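Local coordinates for ulvan Lyase-PL25 (Pseudoalteromonas sp. PLSV, PDB 5UAM), which cleaves ulvan, the sulfated cell-wall polysaccharide of green seaweeds, as a polysaccharide lyase of family 25 built on a beta-propeller fold, at residues Asn232-Tyr237 with Thr309-Gln314. Residues are numbered along the deposited sequence; the frame is centred on the assembly and turned at random.
Sequences NIIVSY and THLDAQ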
loop_
_atom_site.group_PDB
_atom_site.type_symbol
_atom_site.label_atom_id
_atom_site.label_comp_id
_atom_site.label_asym_id
_atom_site.label_seq_id
_atom_site.Cartn_x
_atom_site.Cartn_y
_atom_site.Cartn_z
ATOM N N ASN A 232 -10.376 -16.339 0.173
ATOM C CA ASN A 232 -10.876 -15.011 0.476
ATOM C C ASN A 232 -9.792 -13.946 0.360
ATOM O O ASN A 232 -8.611 -14.186 0.631
ATOM C CB ASN A 232 -11.435 -14.964 1.892
ATOM C CG ASN A 232 -12.602 -15.889 2.063
ATOM O OD1 ASN A 232 -13.486 -15.917 1.215
ATOM N ND2 ASN A 232 -12.590 -16.685 3.126
ATOM N N ILE A 233 -10.232 -12.766 -0.061
ATOM C CA ILE A 233 -9.477 -11.523 -0.017
ATOM C C ILE A 233 -10.174 -10.620 0.987
ATOM O O ILE A 233 -11.406 -10.595 1.055
ATOM C CB ILE A 233 -9.435 -10.890 -1.423
ATOM C CG1 ILE A 233 -8.492 -11.709 -2.318
ATOM C CG2 ILE A 233 -9.063 -9.394 -1.380
ATOM C CD1 ILE A 233 -8.545 -11.314 -3.791
ATOM N N ILE A 234 -9.404 -9.900 1.792
ATOM C CA ILE A 234 -9.956 -9.022 2.815
ATOM C C ILE A 234 -9.596 -7.585 2.467
ATOM O O ILE A 234 -8.559 -7.323 1.847
ATOM C CB ILE A 234 -9.487 -9.406 4.236
ATOM C CG1 ILE A 234 -7.976 -9.348 4.379
ATOM C CG2 ILE A 234 -10.055 -10.782 4.610
ATOM C CD1 ILE A 234 -7.508 -9.510 5.821
ATOM N N VAL A 235 -10.488 -6.660 2.801
ATOM C CA VAL A 235 -10.341 -5.266 2.395
ATOM C C VAL A 235 -10.700 -4.361 3.574
ATOM O O VAL A 235 -11.823 -4.435 4.087
ATOM C CB VAL A 235 -11.219 -4.927 1.181
ATOM C CG1 VAL A 235 -10.947 -3.496 0.708
ATOM C CG2 VAL A 235 -10.986 -5.945 0.053
ATOM N N SER A 236 -9.771 -3.478 3.967
ATOM C CA SER A 236 -10.061 -2.427 4.923
ATOM C C SER A 236 -10.049 -1.101 4.184
ATOM O O SER A 236 -9.333 -0.926 3.196
ATOM C CB SER A 236 -9.083 -2.406 6.091
ATOM O OG SER A 236 -7.760 -2.251 5.621
ATOM N N TYR A 237 -10.861 -0.167 4.640
ATOM C CA TYR A 237 -10.976 1.071 3.885
ATOM C C TYR A 237 -11.434 2.199 4.791
ATOM O O TYR A 237 -12.101 1.970 5.791
ATOM C CB TYR A 237 -11.919 0.925 2.688
ATOM C CG TYR A 237 -13.279 0.278 2.897
ATOM C CD1 TYR A 237 -13.412 -1.108 3.011
ATOM C CD2 TYR A 237 -14.437 1.041 2.867
ATOM C CE1 TYR A 237 -14.643 -1.693 3.118
ATOM C CE2 TYR A 237 -15.673 0.459 2.974
ATOM C CZ TYR A 237 -15.780 -0.915 3.092
ATOM O OH TYR A 237 -17.035 -1.493 3.170
ATOM N N THR A 309 -4.732 -4.594 6.741
ATOM C CA THR A 309 -5.528 -5.545 7.511
ATOM C C THR A 309 -4.983 -6.954 7.320
ATOM O O THR A 309 -4.524 -7.316 6.239
ATOM C CB THR A 309 -7.027 -5.439 7.134
ATOM O OG1 THR A 309 -7.801 -6.373 7.892
ATOM C CG2 THR A 309 -7.263 -5.712 5.670
ATOM N N HIS A 310 -5.061 -7.746 8.393
ATOM C CA HIS A 310 -4.601 -9.128 8.403
ATOM C C HIS A 310 -5.462 -9.924 9.366
ATOM O O HIS A 310 -5.953 -9.391 10.374
ATOM C CB HIS A 310 -3.140 -9.236 8.896
ATOM C CG HIS A 310 -2.177 -8.415 8.111
ATOM N ND1 HIS A 310 -1.768 -8.775 6.848
ATOM C CD2 HIS A 310 -1.546 -7.257 8.409
ATOM C CE1 HIS A 310 -0.924 -7.856 6.395
ATOM N NE2 HIS A 310 -0.767 -6.936 7.327
ATOM N N LEU A 311 -5.643 -11.210 9.058
ATOM C CA LEU A 311 -6.409 -12.088 9.933
ATOM C C LEU A 311 -5.516 -12.781 10.948
ATOM O O LEU A 311 -4.396 -13.188 10.632
ATOM C CB LEU A 311 -7.106 -13.178 9.128
ATOM C CG LEU A 311 -8.059 -12.704 8.039
ATOM C CD1 LEU A 311 -8.759 -13.883 7.399
ATOM C CD2 LEU A 311 -9.090 -11.723 8.577
ATOM N N ASP A 312 -6.041 -12.950 12.166
ATOM C CA ASP A 312 -5.351 -13.740 13.174
ATOM C C ASP A 312 -5.618 -15.231 12.941
ATOM O O ASP A 312 -6.306 -15.634 11.999
ATOM C CB ASP A 312 -5.681 -13.254 14.595
ATOM C CG ASP A 312 -7.125 -13.465 15.013
ATOM O OD1 ASP A 312 -7.791 -14.402 14.538
ATOM O OD2 ASP A 312 -7.595 -12.690 15.872
ATOM N N ALA A 313 -5.024 -16.057 13.806
ATOM C CA ALA A 313 -5.075 -17.505 13.656
ATOM C C ALA A 313 -6.480 -18.056 13.825
ATOM O O ALA A 313 -6.751 -19.190 13.405
ATOM C CB ALA A 313 -4.152 -18.149 14.687
ATOM N N GLN A 314 -7.380 -17.286 14.419
ATOM C CA GLN A 314 -8.773 -17.677 14.513
ATOM C C GLN A 314 -9.606 -17.151 13.356
ATOM O O GLN A 314 -10.825 -17.353 13.343
ATOM C CB GLN A 314 -9.364 -17.196 15.833
ATOM C CG GLN A 314 -8.754 -17.859 17.048
ATOM C CD GLN A 314 -9.495 -17.531 18.318
ATOM O OE1 GLN A 314 -10.671 -17.168 18.291
ATOM N NE2 GLN A 314 -8.825 -17.685 19.440
#
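Ile234 and Leu311 make an apolar side-chain contact, running past one another in opposite directions with CD1 of Ile234 3.9 Å from CD2 of Leu311. CG1 of Ile234 sits between the backbone N and carbonyl carbon (chi1 60°), and the terminal methyl CD1 rests 3.7 Å from the backbone O of Thr309 and 3.9 Å from CA of His310.

Mixed van der Waals contacts continue toward Ser236. The methyl CG2 of Thr309 lies 3.9 Å from CG1 of Ile234 and 3.5 Å from the hydroxyl OG of Ser236. Thr309 OG1, anti to its backbone N (chi1 -180°), is hydrogen-bonded to the carbonyl O of His318 on the adjacent strand, and this bond helps fix which way the methyl faces.

Beyond Leu311 the chain leaves its strand through an Asx turn, Gln314 N donating to Asp312 OD1 (2.9 Å) from above the carboxylate plane.

Strands 232-243 and 303-311 belong to different sheets of the propeller; the axes of the two short strand segments come within 7.3 Å, their N-to-C directions 140° apart. With the Thr309 hydroxyl committed within its own sheet, the side chains of the two segments meet by largely buried van der Waals contact, while a hydrogen bond between Ser236 O and Asn306 ND2 ties the strands just beside it.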